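Local coordinates for AT-rich interactive domain-containing protein 4 (Arabidopsis thaliana, PDB 6LQF) that binds DNA and a trimethylated histone H3 tail through its ARID-PHD cassette, and probably regulates transcription in the nucleus, at residues D65-N68 and L69-V73; K112-Y115 and E116-L120; G166-K169 and D170-T174. All coordinates share one frame; numbering follows the deposited sequence.

Each contact lies within one continuous piece of chain, so none closes a long loop; they follow one another in series, and none crosses or encloses another. Contact 1 is the first two turns of helix 66-74, in the ARID part. Contact 2 comes next, at the C-terminal end of helix 107-118 of the same domain, and the two pack together with centres about 10 Å apart: Val73 CB lies 3.6 Å from Tyr115 CE2, and Leu66 meets Tyr118 and Leu119. Contact 3, around helix 168-172, belongs to the PHD finger and touches neither of the others. Contacts 2 and 3 both reach phosphates of DNA chain D.

Contact 1 of 3, residues D65-N68 and L69-V73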
loop_
_atom_site.group_PDB
_atom_site.type_symbol
_atom_site.label_atom_id
_atom_site.label_comp_id
_atom_site.label_asym_id
_atom_site.label_seq_id
_atom_site.Cartn_x
_atom_site.Cartn_y
_atom_site.Cartn_z
ATOM N N ASP A 65 4.031 -11.301 -3.289
ATOM C CA ASP A 65 3.425 -10.393 -4.286
ATOM C C ASP A 65 3.838 -8.937 -4.042
ATOM O O ASP A 65 3.123 -8.149 -3.359
ATOM C CB ASP A 65 1.890 -10.543 -4.219
ATOM C CG ASP A 65 1.134 -9.598 -5.145
ATOM O OD1 ASP A 65 1.742 -8.847 -5.942
ATOM O OD2 ASP A 65 -0.124 -9.650 -5.070
ATOM N N LEU A 66 4.986 -8.569 -4.564
ATOM C CA LEU A 66 5.559 -7.237 -4.292
ATOM C C LEU A 66 4.772 -6.118 -4.926
ATOM O O LEU A 66 4.736 -4.991 -4.395
ATOM C CB LEU A 66 7.012 -7.154 -4.802
ATOM C CG LEU A 66 8.015 -7.976 -4.071
ATOM C CD1 LEU A 66 9.294 -7.993 -4.900
ATOM C CD2 LEU A 66 8.306 -7.290 -2.743
ATOM N N PHE A 67 4.125 -6.393 -6.076
ATOM C CA PHE A 67 3.361 -5.337 -6.746
ATOM C C PHE A 67 2.194 -4.835 -5.915
ATOM O O PHE A 67 2.013 -3.604 -5.733
ATOM C CB PHE A 67 2.860 -5.908 -8.073
ATOM C CG PHE A 67 2.149 -4.925 -8.949
ATOM C CD1 PHE A 67 2.704 -3.692 -9.274
ATOM C CD2 PHE A 67 0.923 -5.262 -9.484
ATOM C CE1 PHE A 67 2.033 -2.815 -10.146
ATOM C CE2 PHE A 67 0.267 -4.366 -10.349
ATOM C CZ PHE A 67 0.854 -3.187 -10.688
ATOM N N ASN A 68 1.413 -5.767 -5.368
ATOM C CA ASN A 68 0.265 -5.302 -4.589
ATOM C C ASN A 68 0.709 -4.806 -3.229
ATOM O O ASN A 68 0.098 -3.862 -2.717
ATOM C CB ASN A 68 -0.777 -6.391 -4.476
ATOM C CG ASN A 68 -1.540 -6.538 -5.791
ATOM O OD1 ASN A 68 -2.136 -5.537 -6.250
ATOM N ND2 ASN A 68 -1.469 -7.691 -6.429
ATOM N N LEU A 69 1.800 -5.366 -2.655
ATOM C CA LEU A 69 2.318 -4.849 -1.387
ATOM C C LEU A 69 2.699 -3.370 -1.588
ATOM O O LEU A 69 2.339 -2.472 -0.768
ATOM C CB LEU A 69 3.556 -5.694 -0.964
ATOM C CG LEU A 69 4.410 -5.128 0.185
ATOM C CD1 LEU A 69 3.506 -4.979 1.401
ATOM C CD2 LEU A 69 5.579 -6.103 0.521
ATOM N N TYR A 70 3.420 -3.088 -2.669
ATOM C CA TYR A 70 3.864 -1.717 -2.959
ATOM C C TYR A 70 2.684 -0.789 -3.181
ATOM O O TYR A 70 2.627 0.266 -2.563
ATOM C CB TYR A 70 4.755 -1.706 -4.189
ATOM C CG TYR A 70 5.344 -0.336 -4.473
ATOM C CD1 TYR A 70 6.392 0.168 -3.677
ATOM C CD2 TYR A 70 4.915 0.409 -5.577
ATOM C CE1 TYR A 70 6.958 1.381 -3.967
ATOM C CE2 TYR A 70 5.488 1.658 -5.876
ATOM C CZ TYR A 70 6.536 2.102 -5.086
ATOM O OH TYR A 70 7.120 3.329 -5.380
ATOM N N ARG A 71 1.721 -1.206 -4.023
ATOM C CA ARG A 71 0.573 -0.315 -4.344
ATOM C C ARG A 71 -0.220 0.029 -3.087
ATOM O O ARG A 71 -0.615 1.203 -2.900
ATOM C CB ARG A 71 -0.330 -0.949 -5.385
ATOM C CG ARG A 71 0.389 -1.003 -6.736
ATOM C CD ARG A 71 -0.495 -1.272 -7.898
ATOM N NE ARG A 71 -1.183 -2.528 -7.770
ATOM C CZ ARG A 71 -2.095 -2.947 -8.648
ATOM N NH1 ARG A 71 -2.416 -2.174 -9.689
ATOM N NH2 ARG A 71 -2.691 -4.124 -8.490
ATOM N N GLU A 72 -0.422 -0.958 -2.214
ATOM C CA GLU A 72 -1.245 -0.688 -1.046
ATOM C C GLU A 72 -0.537 0.246 -0.064
ATOM O O GLU A 72 -1.172 1.091 0.614
ATOM C CB GLU A 72 -1.625 -1.975 -0.332
ATOM C CG GLU A 72 -2.590 -2.847 -1.151
ATOM C CD GLU A 72 -3.831 -2.091 -1.684
ATOM O OE1 GLU A 72 -4.401 -1.259 -0.942
ATOM O OE2 GLU A 72 -4.282 -2.328 -2.851
ATOM N N VAL A 73 0.767 0.169 0.026
ATOM C CA VAL A 73 1.505 1.014 0.968
ATOM C C VAL A 73 1.687 2.420 0.427
ATOM O O VAL A 73 1.430 3.402 1.186
ATOM C CB VAL A 73 2.884 0.398 1.302
ATOM C CG1 VAL A 73 3.774 1.417 2.085
ATOM C CG2 VAL A 73 2.659 -0.851 2.145
HETATM O O HOH W 1 -3.296 -3.295 -5.168
#
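Leu69 opens the second turn of helix 66-74 by donating its N-H to Asp65 O, the first of four successive i to i+4 backbone bonds. Asp65 is also the N-cap: its OD1 accepts from Asn68 N at 3.2 Å, met from above the carboxylate plane, while its OD2 takes Asn68 ND2 through the syn lone pair at 2.7 Å, and Arg96 N as well. Tyr70 N continues the series to Leu66 O, and its phenol leads away to Asp128. In Arg71 a bend at chi3 (-59°) lays the guanidinium flat over one face of Phe67, stacked with centres 3.9 Å apart and planes at 20°, and CD adds a CH-pi contact over the same ring. At the guanidinium edge, NH2 gives a nearly straight hydrogen bond (173°) to Asn68 OD1 at 2.7 Å. Asp65 and Arg71 thus hold both ends of the Asn68 amide, and this bond with the Phe67 stack holds the guanidinium. Glu72 N bonds to Asn68 O, and a water donates to both Asn68 OD1 and Glu72 OE2. The Glu72 carboxylate also forms salt bridges with Arg76, Lys94 and a basic side chain of the bound peptide. The helix is wedged into the ARID core: Phe67 and Tyr70 meet Phe29 of helix 26-39, Leu69 and Val73 pack on Trp87 of helix 87-91, and Leu69, Tyr70 and Val73 rest on Tyr115 of helix 107-118.

Contact 2 of 3, residues K112-Y115 and E116-L120; sequences KRHY and ETYLL. With nucleotides of chain D.
Between Lys112 and Leu119 the backbone makes regular i to i+4 hydrogen bonds, and at the end of helix 107-118 Tyr115 O accepts from Leu119 N at 2.8 Å and, weakly, from Leu120 N. Leu119 both leaves the helical conformation and occupies the N-cap position of helix 120-124, so the chain passes almost directly from one helix into the next. The Tyr115 ring packs against this junction. With CG anti to the backbone N (chi1 -165°), the ring projects outward, largely across the helix axis, and Leu119 CB sits over the centre of one face, 3.7 Å from the centroid and 2° off the normal, in a CH-pi contact. Leu119 CD1 adds a 3.7 Å contact with Tyr115 CD2, the two side chains crossing at about a right angle, and Leu120 CD1 lies 4.1 Å from Tyr115 CE1. The phenol hydroxyl is bonded to Glu123. Thr117 folds its hydroxyl back onto its own helix: OG1 donates to Arg113 O at 3.0 Å from the face of the carbonyl plane opposite to Thr117 N, so two donors grip one oxygen. At the other end, Lys112 bends at chi3 and leads away from the helix, its NZ donating to OP1 of DA6 of chain D at 3.2 Å and to Asn83. Away from the phosphate, Tyr115 also packs on Val74 of helix 66-74, Tyr118 on Leu37 and Leu119 on Phe29 of helix 26-39, while the Phe79 ring meets Tyr115 nearly parallel.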
loop_
_atom_site.group_PDB
_atom_site.type_symbol
_atom_site.label_atom_id
_atom_site.label_comp_id
_atom_site.label_asym_id
_atom_site.label_seq_id
_atom_site.Cartn_x
_atom_site.Cartn_y
_atom_site.Cartn_z
ATOM N N LYS A 112 6.200 -5.806 6.795
ATOM C CA LYS A 112 7.056 -4.653 7.003
ATOM C C LYS A 112 8.524 -5.003 6.743
ATOM O O LYS A 112 9.221 -4.213 6.107
ATOM C CB LYS A 112 6.865 -4.104 8.435
ATOM C CG LYS A 112 5.496 -3.431 8.558
ATOM C CD LYS A 112 5.135 -3.176 10.033
ATOM C CE LYS A 112 5.838 -1.975 10.475
ATOM N NZ LYS A 112 5.523 -1.682 11.952
ATOM N N ARG A 113 8.974 -6.207 7.157
ATOM C CA ARG A 113 10.352 -6.631 6.913
ATOM C C ARG A 113 10.590 -6.819 5.409
ATOM O O ARG A 113 11.615 -6.408 4.865
ATOM C CB ARG A 113 10.634 -7.908 7.691
ATOM C CG ARG A 113 10.775 -7.739 9.191
ATOM C CD ARG A 113 11.402 -8.965 9.887
ATOM N NE ARG A 113 10.674 -10.206 9.621
ATOM C CZ ARG A 113 10.965 -11.044 8.627
ATOM N NH1 ARG A 113 11.954 -10.762 7.796
ATOM N NH2 ARG A 113 10.263 -12.149 8.452
ATOM N N HIS A 114 9.620 -7.407 4.705
ATOM C CA HIS A 114 9.815 -7.597 3.265
ATOM C C HIS A 114 9.806 -6.247 2.552
ATOM O O HIS A 114 10.521 -6.079 1.552
ATOM C CB HIS A 114 8.710 -8.451 2.656
ATOM C CG HIS A 114 8.776 -9.917 2.999
ATOM N ND1 HIS A 114 9.935 -10.651 2.915
ATOM C CD2 HIS A 114 7.792 -10.794 3.335
ATOM C CE1 HIS A 114 9.676 -11.912 3.212
ATOM N NE2 HIS A 114 8.384 -12.030 3.469
ATOM N N TYR A 115 8.986 -5.286 3.054
ATOM C CA TYR A 115 8.961 -4.003 2.396
ATOM C C TYR A 115 10.318 -3.327 2.577
ATOM O O TYR A 115 10.887 -2.780 1.622
ATOM C CB TYR A 115 7.844 -3.124 2.982
ATOM C CG TYR A 115 7.524 -1.922 2.123
ATOM C CD1 TYR A 115 8.304 -0.745 2.172
ATOM C CD2 TYR A 115 6.440 -1.940 1.276
ATOM C CE1 TYR A 115 7.998 0.361 1.393
ATOM C CE2 TYR A 115 6.141 -0.848 0.520
ATOM C CZ TYR A 115 6.909 0.289 0.575
ATOM O OH TYR A 115 6.572 1.365 -0.224
ATOM N N GLU A 116 10.847 -3.372 3.799
ATOM C CA GLU A 116 12.194 -2.860 4.032
ATOM C C GLU A 116 13.247 -3.494 3.117
ATOM O O GLU A 116 14.119 -2.797 2.593
ATOM C CB GLU A 116 12.593 -3.103 5.483
ATOM C CG GLU A 116 11.878 -2.133 6.394
ATOM C CD GLU A 116 12.155 -2.375 7.864
ATOM O OE1 GLU A 116 12.544 -3.509 8.234
ATOM O OE2 GLU A 116 11.973 -1.425 8.650
ATOM N N THR A 117 13.193 -4.809 2.917
ATOM C CA THR A 117 14.180 -5.504 2.064
ATOM C C THR A 117 14.069 -5.095 0.595
ATOM O O THR A 117 15.084 -4.787 -0.063
ATOM C CB THR A 117 13.952 -7.021 2.225
ATOM O OG1 THR A 117 14.147 -7.356 3.614
ATOM C CG2 THR A 117 14.922 -7.874 1.337
ATOM N N TYR A 118 12.844 -5.143 0.030
ATOM C CA TYR A 118 12.705 -5.054 -1.408
ATOM C C TYR A 118 12.292 -3.690 -1.916
ATOM O O TYR A 118 12.571 -3.334 -3.080
ATOM C CB TYR A 118 11.673 -6.083 -1.912
ATOM C CG TYR A 118 12.140 -7.505 -1.832
ATOM C CD1 TYR A 118 12.980 -8.025 -2.822
ATOM C CD2 TYR A 118 11.743 -8.335 -0.777
ATOM C CE1 TYR A 118 13.425 -9.335 -2.759
ATOM C CE2 TYR A 118 12.166 -9.675 -0.708
ATOM C CZ TYR A 118 13.029 -10.147 -1.705
ATOM O OH TYR A 118 13.449 -11.463 -1.668
ATOM N N LEU A 119 11.556 -2.914 -1.069
ATOM C CA LEU A 119 10.776 -1.799 -1.629
ATOM C C LEU A 119 11.041 -0.438 -1.009
ATOM O O LEU A 119 10.687 0.577 -1.624
ATOM C CB LEU A 119 9.267 -2.116 -1.499
ATOM C CG LEU A 119 8.767 -3.314 -2.318
ATOM C CD1 LEU A 119 7.272 -3.633 -1.946
ATOM C CD2 LEU A 119 8.921 -2.959 -3.778
ATOM N N LEU A 120 11.694 -0.351 0.155
ATOM C CA LEU A 120 11.775 0.958 0.800
ATOM C C LEU A 120 12.667 1.960 0.052
ATOM O O LEU A 120 12.277 3.115 -0.221
ATOM C CB LEU A 120 12.253 0.768 2.221
ATOM C CG LEU A 120 12.270 2.062 2.992
ATOM C CD1 LEU A 120 10.925 2.786 3.020
ATOM C CD2 LEU A 120 12.678 1.687 4.413
ATOM P P DA D 6 5.452 -4.404 14.474
ATOM O OP1 DA D 6 6.316 -3.293 14.577
ATOM O OP2 DA D 6 5.573 -5.257 13.346
ATOM O "O5'" DA D 6 5.558 -5.322 15.750
ATOM C "C5'" DA D 6 5.507 -4.792 17.065
ATOM C "C4'" DA D 6 6.154 -5.736 18.052
ATOM O "O4'" DA D 6 5.313 -6.876 18.305
ATOM C "C3'" DA D 6 7.506 -6.298 17.632
ATOM O "O3'" DA D 6 8.296 -6.360 18.819
ATOM C "C2'" DA D 6 7.137 -7.653 17.068
ATOM C "C1'" DA D 6 5.953 -8.078 17.903
ATOM N N9 DA D 6 4.956 -8.896 17.218
ATOM C C8 DA D 6 4.408 -8.638 15.990
ATOM N N7 DA D 6 3.462 -9.470 15.649
ATOM C C5 DA D 6 3.412 -10.368 16.700
ATOM C C6 DA D 6 2.626 -11.499 16.937
ATOM N N6 DA D 6 1.707 -11.951 16.094
ATOM N N1 DA D 6 2.809 -12.157 18.098
ATOM C C2 DA D 6 3.724 -11.700 18.949
ATOM N N3 DA D 6 4.524 -10.656 18.840
ATOM C C4 DA D 6 4.323 -10.022 17.677
#

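Contact 3 of 3, residues G166-K169 and D170-T174. With nucleotides of chain D.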
loop_
_atom_site.group_PDB
_atom_site.type_symbol
_atom_site.label_atom_id
_atom_site.label_comp_id
_atom_site.label_asym_id
_atom_site.label_seq_id
_atom_site.Cartn_x
_atom_site.Cartn_y
_atom_site.Cartn_z
ATOM N N GLY A 166 -19.799 5.304 11.742
ATOM C CA GLY A 166 -19.324 4.371 12.744
ATOM C C GLY A 166 -18.117 4.927 13.485
ATOM O O GLY A 166 -17.705 6.046 13.234
ATOM N N ALA A 167 -17.562 4.148 14.410
ATOM C CA ALA A 167 -16.273 4.505 15.007
ATOM C C ALA A 167 -15.194 4.297 13.964
ATOM O O ALA A 167 -15.339 3.447 13.093
ATOM C CB ALA A 167 -15.972 3.663 16.235
ATOM N N PHE A 168 -14.102 5.041 14.063
ATOM C CA PHE A 168 -13.054 4.897 13.066
ATOM C C PHE A 168 -12.542 3.462 12.999
ATOM O O PHE A 168 -12.277 2.947 11.910
ATOM C CB PHE A 168 -11.896 5.844 13.353
ATOM C CG PHE A 168 -10.748 5.663 12.406
ATOM C CD1 PHE A 168 -10.859 6.145 11.104
ATOM C CD2 PHE A 168 -9.568 5.049 12.807
ATOM C CE1 PHE A 168 -9.823 5.999 10.183
ATOM C CE2 PHE A 168 -8.537 4.844 11.895
ATOM C CZ PHE A 168 -8.647 5.355 10.569
ATOM N N LYS A 169 -12.446 2.799 14.146
ATOM C CA LYS A 169 -11.886 1.455 14.174
ATOM C C LYS A 169 -12.761 0.478 13.362
ATOM O O LYS A 169 -12.242 -0.545 12.869
ATOM C CB LYS A 169 -11.724 0.994 15.634
ATOM C CG LYS A 169 -13.041 0.717 16.331
ATOM C CD LYS A 169 -12.765 0.189 17.730
ATOM C CE LYS A 169 -14.026 0.090 18.563
ATOM N NZ LYS A 169 -13.660 -0.078 19.998
ATOM N N ASP A 170 -14.045 0.808 13.190
ATOM C CA ASP A 170 -14.900 -0.083 12.422
ATOM C C ASP A 170 -14.794 0.126 10.918
ATOM O O ASP A 170 -15.200 -0.747 10.169
ATOM C CB ASP A 170 -16.340 0.059 12.883
ATOM C CG ASP A 170 -16.564 -0.583 14.231
ATOM O OD1 ASP A 170 -15.949 -1.642 14.511
ATOM O OD2 ASP A 170 -17.354 -0.033 15.009
ATOM N N TYR A 171 -14.200 1.235 10.500
ATOM C CA TYR A 171 -13.798 1.442 9.110
ATOM C C TYR A 171 -12.425 0.808 8.863
ATOM O O TYR A 171 -12.206 0.247 7.790
ATOM C CB TYR A 171 -13.726 2.933 8.787
ATOM C CG TYR A 171 -15.086 3.570 8.842
ATOM C CD1 TYR A 171 -15.920 3.548 7.741
ATOM C CD2 TYR A 171 -15.544 4.152 10.021
ATOM C CE1 TYR A 171 -17.217 4.118 7.805
ATOM C CE2 TYR A 171 -16.814 4.713 10.073
ATOM C CZ TYR A 171 -17.637 4.676 8.963
ATOM O OH TYR A 171 -18.926 5.208 8.949
ATOM N N ALA A 172 -11.542 0.914 9.856
ATOM C CA ALA A 172 -10.169 0.480 9.647
ATOM C C ALA A 172 -9.938 -1.026 9.764
ATOM O O ALA A 172 -8.965 -1.549 9.164
ATOM C CB ALA A 172 -9.284 1.216 10.623
ATOM N N LYS A 173 -10.760 -1.727 10.523
ATOM C CA LYS A 173 -10.604 -3.174 10.653
ATOM C C LYS A 173 -10.801 -3.873 9.298
ATOM O O LYS A 173 -11.443 -3.333 8.349
ATOM C CB LYS A 173 -11.601 -3.753 11.668
ATOM C CG LYS A 173 -13.046 -3.651 11.199
ATOM C CD LYS A 173 -14.008 -4.066 12.304
ATOM C CE LYS A 173 -15.477 -4.022 11.799
ATOM N NZ LYS A 173 -16.437 -4.278 12.929
ATOM N N THR A 174 -10.251 -5.076 9.176
ATOM C CA THR A 174 -10.394 -5.784 7.908
ATOM C C THR A 174 -11.877 -5.947 7.507
ATOM O O THR A 174 -12.751 -6.214 8.337
ATOM C CB THR A 174 -9.685 -7.148 7.997
ATOM O OG1 THR A 174 -9.619 -7.750 6.704
ATOM C CG2 THR A 174 -10.400 -8.105 8.913
ATOM P P DA D 4 -7.742 -6.490 11.979
ATOM O OP1 DA D 4 -7.940 -5.636 10.762
ATOM O OP2 DA D 4 -7.882 -7.971 11.850
ATOM O "O5'" DA D 4 -6.246 -6.217 12.508
ATOM C "C5'" DA D 4 -5.857 -4.861 12.774
ATOM C "C4'" DA D 4 -4.508 -4.811 13.432
ATOM O "O4'" DA D 4 -4.605 -5.443 14.745
ATOM C "C3'" DA D 4 -3.410 -5.546 12.646
ATOM O "O3'" DA D 4 -2.243 -4.764 12.768
ATOM C "C2'" DA D 4 -3.265 -6.816 13.460
ATOM C "C1'" DA D 4 -3.463 -6.267 14.879
ATOM N N9 DA D 4 -3.757 -7.260 15.878
ATOM C C8 DA D 4 -4.622 -8.311 15.820
ATOM N N7 DA D 4 -4.644 -9.031 16.943
ATOM C C5 DA D 4 -3.742 -8.393 17.755
ATOM C C6 DA D 4 -3.292 -8.651 19.084
ATOM N N6 DA D 4 -3.694 -9.703 19.812
ATOM N N1 DA D 4 -2.359 -7.847 19.584
ATOM C C2 DA D 4 -1.949 -6.792 18.879
ATOM N N3 DA D 4 -2.315 -6.429 17.639
ATOM C C4 DA D 4 -3.226 -7.279 17.145
HETATM O O HOH W 2 -18.993 1.837 14.731
#
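Tyr171 reaches back beyond the start of helix 168-172, its CG anti to the carbonyl carbon (chi1 -66°), so that OH accepts a hydrogen bond from Gly166 N at 2.9 Å, nearly straight at 169°. Gly166 N lies close to the ring plane at the edge, and the phenol pins the loop leading into the helix. Phe168 CE2 packs 3.9 Å from Ala172 CB one turn on. Asp170 reaches three residues back and three forward. Its OD2 accepts from a water that in turn accepts from Ala167 N, and OD1 forms a salt bridge with Lys173 NZ at 3.1 Å, met from above the carboxylate plane. Lys173 places CG between its backbone N and carbonyl carbon (chi1 67°), then runs extended to that carboxylate. Phe168 O accepts from both Tyr171 N and Ala172 N in this short helix. Beyond it, Thr174 N donates to OP1 of DA4 of chain D at 2.9 Å. The helix belongs to the zinc-binding PHD finger, whose H3 peptide forms backbone hydrogen bonds with Tyr171 and packs on Phe168 and Ala172, so residues 166-174 together meet both the histone tail and, through Thr174, the DNA.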